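Local coordinates for protein MTH169 (Methanobacterium thermoautotrophicum, PDB 1GTD) that is a small alpha/beta protein of the phosphoribosylformylglycinamidine (FGAM) synthase family, probably its small PurS-type subunit, and assembles here as four copies, at residues E6-L11 and T40-F45; M15-A20 and D36-D41. All blocks are in the same frame, centred on the assembly; numbering follows the deposited sequence.

Strand 37-47 serves both contacts. In contact 1 its 40-45 part pairs with strand 3-11 inside the antiparallel sheet; in contact 2 its beginning, 36-41, lies beside the first turn of helix 18-30. The two centres are about 13 Å apart; the centre of contact 1 lies about 3 Å from the centre of the chain, that of contact 2 about 11 Å. T40 and D41 belong to both. The contacts touch at the end of strand 3-11, where R10 CG lies 3.4 Å from T39 O and L11 CD1 lies 3.4 Å from L16 O. Both also meet the second subunit, whose strand continues the sheet beyond 37-47.

Contact 1: residues E6-L11 and T40-F45; sequences EVRIRL and TDVITF
V42 has CG1 anti to its backbone N (chi1 -172°) and CG2 anti to the carbonyl carbon, so its two methyls part toward two neighbours. E6, extended with CG anti to the backbone N (chi1 177°), crosses V42 obliquely and brings OE2 to 3.3 Å from V42 CG1. R8, its CG beside the backbone N, runs alongside V42 and bends at chi3 (68°), which brings the guanidinium over V42, one face on CG2, 3.8 Å from R8 CZ. A long salt bridge, E6 OE2 to R8 NH1 at 3.6 Å, spans this same side. V7, I9, D41 and I43 point to the other face, where I9 CD1 meets I43 CD1 at 3.9 Å. The antiparallel backbones are joined by two reciprocal pairs of nearly straight hydrogen bonds: V7 N to I43 O (2.7 Å) with I43 N to V7 O, and I9 N to D41 O (2.8 Å) with D41 N to I9 O. E6-T44 and R8-V42 are the non-hydrogen-bonded pairs. Helix 59-67 covers the V7, I9 and I43 face, with L67 against both isoleucines; strand 73-81 flanks 3-11, and beyond 37-47 a strand of the second subunit extends the sheet.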
loop_
_atom_site.group_PDB
_atom_site.type_symbol
_atom_site.label_atom_id
_atom_site.label_comp_id
_atom_site.label_asym_id
_atom_site.label_seq_id
_atom_site.Cartn_x
_atom_site.Cartn_y
_atom_site.Cartn_z
ATOM N N GLU B 6 -1.029 19.567 2.862
ATOM C CA GLU B 6 -0.900 18.522 1.850
ATOM C C GLU B 6 0.553 18.077 1.727
ATOM O O GLU B 6 1.433 18.884 1.410
ATOM C CB GLU B 6 -1.377 18.989 0.475
ATOM C CG GLU B 6 -1.155 17.910 -0.592
ATOM C CD GLU B 6 -1.602 18.320 -1.983
ATOM O OE1 GLU B 6 -1.121 19.360 -2.487
ATOM O OE2 GLU B 6 -2.428 17.592 -2.579
ATOM N N VAL B 7 0.800 16.794 1.982
ATOM C CA VAL B 7 2.149 16.242 1.887
ATOM C C VAL B 7 2.221 15.225 0.752
ATOM O O VAL B 7 1.514 14.214 0.762
ATOM C CB VAL B 7 2.577 15.548 3.190
ATOM C CG1 VAL B 7 4.026 15.126 3.096
ATOM C CG2 VAL B 7 2.392 16.482 4.358
ATOM N N ARG B 8 3.066 15.509 -0.236
ATOM C CA ARG B 8 3.236 14.613 -1.377
ATOM C C ARG B 8 4.553 13.876 -1.199
ATOM O O ARG B 8 5.591 14.493 -0.977
ATOM C CB ARG B 8 3.211 15.416 -2.673
ATOM C CG ARG B 8 1.957 16.276 -2.790
ATOM C CD ARG B 8 1.902 17.012 -4.105
ATOM N NE ARG B 8 1.716 16.090 -5.222
ATOM C CZ ARG B 8 0.560 15.890 -5.854
ATOM N NH1 ARG B 8 -0.533 16.555 -5.482
ATOM N NH2 ARG B 8 0.497 15.019 -6.861
ATOM N N ILE B 9 4.501 12.551 -1.275
ATOM C CA ILE B 9 5.678 11.715 -1.073
ATOM C C ILE B 9 5.997 10.821 -2.269
ATOM O O ILE B 9 5.143 10.081 -2.748
ATOM C CB ILE B 9 5.471 10.853 0.175
ATOM C CG1 ILE B 9 5.022 11.757 1.323
ATOM C CG2 ILE B 9 6.756 10.156 0.566
ATOM C CD1 ILE B 9 4.585 11.031 2.572
ATOM N N ARG B 10 7.238 10.885 -2.746
ATOM C CA ARG B 10 7.648 10.074 -3.887
ATOM C C ARG B 10 9.117 9.648 -3.791
ATOM O O ARG B 10 9.990 10.451 -3.470
ATOM C CB ARG B 10 7.399 10.850 -5.179
ATOM C CG ARG B 10 7.636 10.047 -6.441
ATOM C CD ARG B 10 7.211 10.839 -7.659
ATOM N NE ARG B 10 7.877 12.139 -7.702
ATOM C CZ ARG B 10 7.637 13.076 -8.617
ATOM N NH1 ARG B 10 6.740 12.859 -9.575
ATOM N NH2 ARG B 10 8.296 14.229 -8.574
ATOM N N LEU B 11 9.384 8.374 -4.063
ATOM C CA LEU B 11 10.744 7.844 -3.994
ATOM C C LEU B 11 11.674 8.588 -4.931
ATOM O O LEU B 11 11.262 9.039 -5.996
ATOM C CB LEU B 11 10.752 6.350 -4.330
ATOM C CG LEU B 11 10.232 5.445 -3.209
ATOM C CD1 LEU B 11 9.863 4.083 -3.750
ATOM C CD2 LEU B 11 11.289 5.329 -2.139
ATOM N N THR B 40 2.927 8.406 -6.601
ATOM C CA THR B 40 3.063 9.439 -5.586
ATOM C C THR B 40 1.970 9.225 -4.559
ATOM O O THR B 40 0.841 8.856 -4.905
ATOM C CB THR B 40 2.890 10.848 -6.176
ATOM O OG1 THR B 40 3.801 11.034 -7.267
ATOM C CG2 THR B 40 3.168 11.897 -5.111
ATOM N N ASP B 41 2.302 9.446 -3.296
ATOM C CA ASP B 41 1.331 9.288 -2.230
ATOM C C ASP B 41 1.049 10.666 -1.694
ATOM O O ASP B 41 1.971 11.406 -1.378
ATOM C CB ASP B 41 1.890 8.404 -1.122
ATOM C CG ASP B 41 2.279 7.041 -1.628
ATOM O OD1 ASP B 41 3.496 6.731 -1.634
ATOM O OD2 ASP B 41 1.364 6.287 -2.042
ATOM N N VAL B 42 -0.223 11.022 -1.599
ATOM C CA VAL B 42 -0.562 12.339 -1.099
ATOM C C VAL B 42 -1.399 12.238 0.162
ATOM O O VAL B 42 -2.430 11.569 0.189
ATOM C CB VAL B 42 -1.319 13.148 -2.159
ATOM C CG1 VAL B 42 -1.502 14.585 -1.683
ATOM C CG2 VAL B 42 -0.556 13.085 -3.484
ATOM N N ILE B 43 -0.922 12.895 1.212
ATOM C CA ILE B 43 -1.611 12.910 2.483
ATOM C C ILE B 43 -2.084 14.331 2.705
ATOM O O ILE B 43 -1.293 15.266 2.590
ATOM C CB ILE B 43 -0.678 12.533 3.619
ATOM C CG1 ILE B 43 0.028 11.225 3.278
ATOM C CG2 ILE B 43 -1.469 12.408 4.909
ATOM C CD1 ILE B 43 1.063 10.806 4.290
ATOM N N THR B 44 -3.370 14.493 3.005
ATOM C CA THR B 44 -3.928 15.814 3.255
ATOM C C THR B 44 -4.597 15.801 4.627
ATOM O O THR B 44 -5.037 14.757 5.095
ATOM C CB THR B 44 -4.977 16.196 2.188
ATOM O OG1 THR B 44 -4.537 15.775 0.888
ATOM C CG2 THR B 44 -5.155 17.696 2.157
ATOM N N PHE B 45 -4.668 16.956 5.278
ATOM C CA PHE B 45 -5.294 17.035 6.597
ATOM C C PHE B 45 -5.304 18.441 7.171
ATOM O O PHE B 45 -4.406 19.248 6.921
ATOM C CB PHE B 45 -4.608 16.077 7.582
ATOM C CG PHE B 45 -3.150 16.372 7.815
ATOM C CD1 PHE B 45 -2.757 17.300 8.776
ATOM C CD2 PHE B 45 -2.166 15.732 7.060
ATOM C CE1 PHE B 45 -1.404 17.587 8.980
ATOM C CE2 PHE B 45 -0.808 16.015 7.255
ATOM C CZ PHE B 45 -0.432 16.944 8.217
#

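Contact 2: residues M15-A20 and D36-D41; sequences MLNPEA and DTDTTD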
loop_
_atom_site.group_PDB
_atom_site.type_symbol
_atom_site.label_atom_id
_atom_site.label_comp_id
_atom_site.label_asym_id
_atom_site.label_seq_id
_atom_site.Cartn_x
_atom_site.Cartn_y
_atom_site.Cartn_z
HETATM N N MSE B 15 15.482 4.849 -7.515
HETATM C CA MSE B 15 15.003 3.943 -6.479
HETATM C C MSE B 15 13.968 3.027 -7.093
HETATM O O MSE B 15 13.158 3.474 -7.903
HETATM C CB MSE B 15 14.322 4.727 -5.359
HETATM C CG MSE B 15 15.192 5.741 -4.667
HETATM SE SE MSE B 15 16.499 4.896 -3.548
HETATM C CE MSE B 15 17.526 6.456 -3.037
ATOM N N LEU B 16 13.988 1.753 -6.707
ATOM C CA LEU B 16 12.996 0.800 -7.207
ATOM C C LEU B 16 11.620 1.167 -6.634
ATOM O O LEU B 16 11.507 1.609 -5.492
ATOM C CB LEU B 16 13.347 -0.636 -6.774
ATOM C CG LEU B 16 12.273 -1.724 -6.973
ATOM C CD1 LEU B 16 12.184 -2.168 -8.424
ATOM C CD2 LEU B 16 12.610 -2.906 -6.103
ATOM N N ASN B 17 10.578 0.996 -7.432
ATOM C CA ASN B 17 9.226 1.265 -6.973
ATOM C C ASN B 17 8.437 0.016 -7.317
ATOM O O ASN B 17 7.948 -0.132 -8.437
ATOM C CB ASN B 17 8.641 2.475 -7.693
ATOM C CG ASN B 17 7.258 2.838 -7.191
ATOM O OD1 ASN B 17 6.699 3.856 -7.588
ATOM N ND2 ASN B 17 6.700 2.007 -6.315
ATOM N N PRO B 18 8.321 -0.912 -6.361
ATOM C CA PRO B 18 7.591 -2.166 -6.571
ATOM C C PRO B 18 6.216 -1.981 -7.215
ATOM O O PRO B 18 5.868 -2.678 -8.176
ATOM C CB PRO B 18 7.502 -2.753 -5.161
ATOM C CG PRO B 18 8.765 -2.253 -4.513
ATOM C CD PRO B 18 8.804 -0.811 -4.971
ATOM N N GLU B 19 5.441 -1.038 -6.683
ATOM C CA GLU B 19 4.098 -0.767 -7.183
ATOM C C GLU B 19 4.166 -0.307 -8.628
ATOM O O GLU B 19 3.490 -0.857 -9.498
ATOM C CB GLU B 19 3.424 0.303 -6.315
ATOM C CG GLU B 19 1.975 0.625 -6.700
ATOM C CD GLU B 19 1.366 1.795 -5.909
ATOM O OE1 GLU B 19 0.244 2.234 -6.273
ATOM O OE2 GLU B 19 1.996 2.274 -4.933
ATOM N N ALA B 20 4.993 0.702 -8.878
ATOM C CA ALA B 20 5.163 1.247 -10.219
ATOM C C ALA B 20 5.549 0.151 -11.216
ATOM O O ALA B 20 4.955 0.036 -12.293
ATOM C CB ALA B 20 6.229 2.326 -10.198
ATOM N N ASP B 36 8.039 4.832 -17.987
ATOM C CA ASP B 36 8.310 5.706 -16.863
ATOM C C ASP B 36 7.212 5.757 -15.819
ATOM O O ASP B 36 7.004 6.801 -15.199
ATOM C CB ASP B 36 8.585 7.117 -17.369
ATOM C CG ASP B 36 9.774 7.169 -18.289
ATOM O OD1 ASP B 36 10.809 6.570 -17.919
ATOM O OD2 ASP B 36 9.679 7.799 -19.366
ATOM N N THR B 37 6.519 4.639 -15.618
ATOM C CA THR B 37 5.459 4.611 -14.626
ATOM C C THR B 37 6.050 5.160 -13.332
ATOM O O THR B 37 7.237 4.974 -13.061
ATOM C CB THR B 37 4.925 3.181 -14.385
ATOM O OG1 THR B 37 4.430 2.631 -15.613
ATOM C CG2 THR B 37 3.785 3.214 -13.374
ATOM N N ASP B 38 5.220 5.841 -12.546
ATOM C CA ASP B 38 5.656 6.442 -11.293
ATOM C C ASP B 38 4.456 6.524 -10.343
ATOM O O ASP B 38 3.301 6.589 -10.789
ATOM C CB ASP B 38 6.195 7.840 -11.588
ATOM C CG ASP B 38 7.315 8.247 -10.663
ATOM O OD1 ASP B 38 7.843 9.372 -10.847
ATOM O OD2 ASP B 38 7.666 7.450 -9.760
ATOM N N THR B 39 4.731 6.536 -9.043
ATOM C CA THR B 39 3.678 6.587 -8.028
ATOM C C THR B 39 3.957 7.652 -6.965
ATOM O O THR B 39 5.084 7.784 -6.484
ATOM C CB THR B 39 3.539 5.198 -7.328
ATOM O OG1 THR B 39 2.496 4.435 -7.953
ATOM C CG2 THR B 39 3.270 5.353 -5.835
ATOM N N THR B 40 2.927 8.406 -6.601
ATOM C CA THR B 40 3.063 9.439 -5.586
ATOM C C THR B 40 1.970 9.225 -4.559
ATOM O O THR B 40 0.841 8.856 -4.905
ATOM C CB THR B 40 2.890 10.848 -6.176
ATOM O OG1 THR B 40 3.801 11.034 -7.267
ATOM C CG2 THR B 40 3.168 11.897 -5.111
ATOM N N ASP B 41 2.302 9.446 -3.296
ATOM C CA ASP B 41 1.331 9.288 -2.230
ATOM C C ASP B 41 1.049 10.666 -1.694
ATOM O O ASP B 41 1.971 11.406 -1.378
ATOM C CB ASP B 41 1.890 8.404 -1.122
ATOM C CG ASP B 41 2.279 7.041 -1.628
ATOM O OD1 ASP B 41 3.496 6.731 -1.634
ATOM O OD2 ASP B 41 1.364 6.287 -2.042
#
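The chain runs extended through 15-17 into helix 18-30, with N17 at the N-cap position, while 37-41 is a strand after a corner at D36, whose phi is positive (49°). The backbones come nearest at A20 and D38, their CA atoms 5.3 Å apart. A20 aims its methyl at the strand: CB lies 4.0 Å from T37 O and 4.1 Å from T37 CG2. T37 holds CG2 anti to its backbone N, which places that methyl 3.6 Å from A20 O, while T37 OG1 hydrogen-bonds E24 of the same helix. E19, extended with CG anti to the backbone N (chi1 -177°), reaches across T39 at about a right angle, its carboxylate against the threonine branches; E19 OE2 is 3.5 Å from T39 CG2. D38 turns its CB away from the helix, though its side-chain end comes nearer to 15-20, and D38 OD2 accepts a weak, bent hydrogen bond from T39 N (3.2 Å). E19 OE2 stands 5.0 Å from D41 OD2, and these like charges may raise each other's pKa. Helix 18-30 thus packs its first turn on strand 37-47, which pairs antiparallel with a strand of the second subunit, whose I43 packs against E19 and T39.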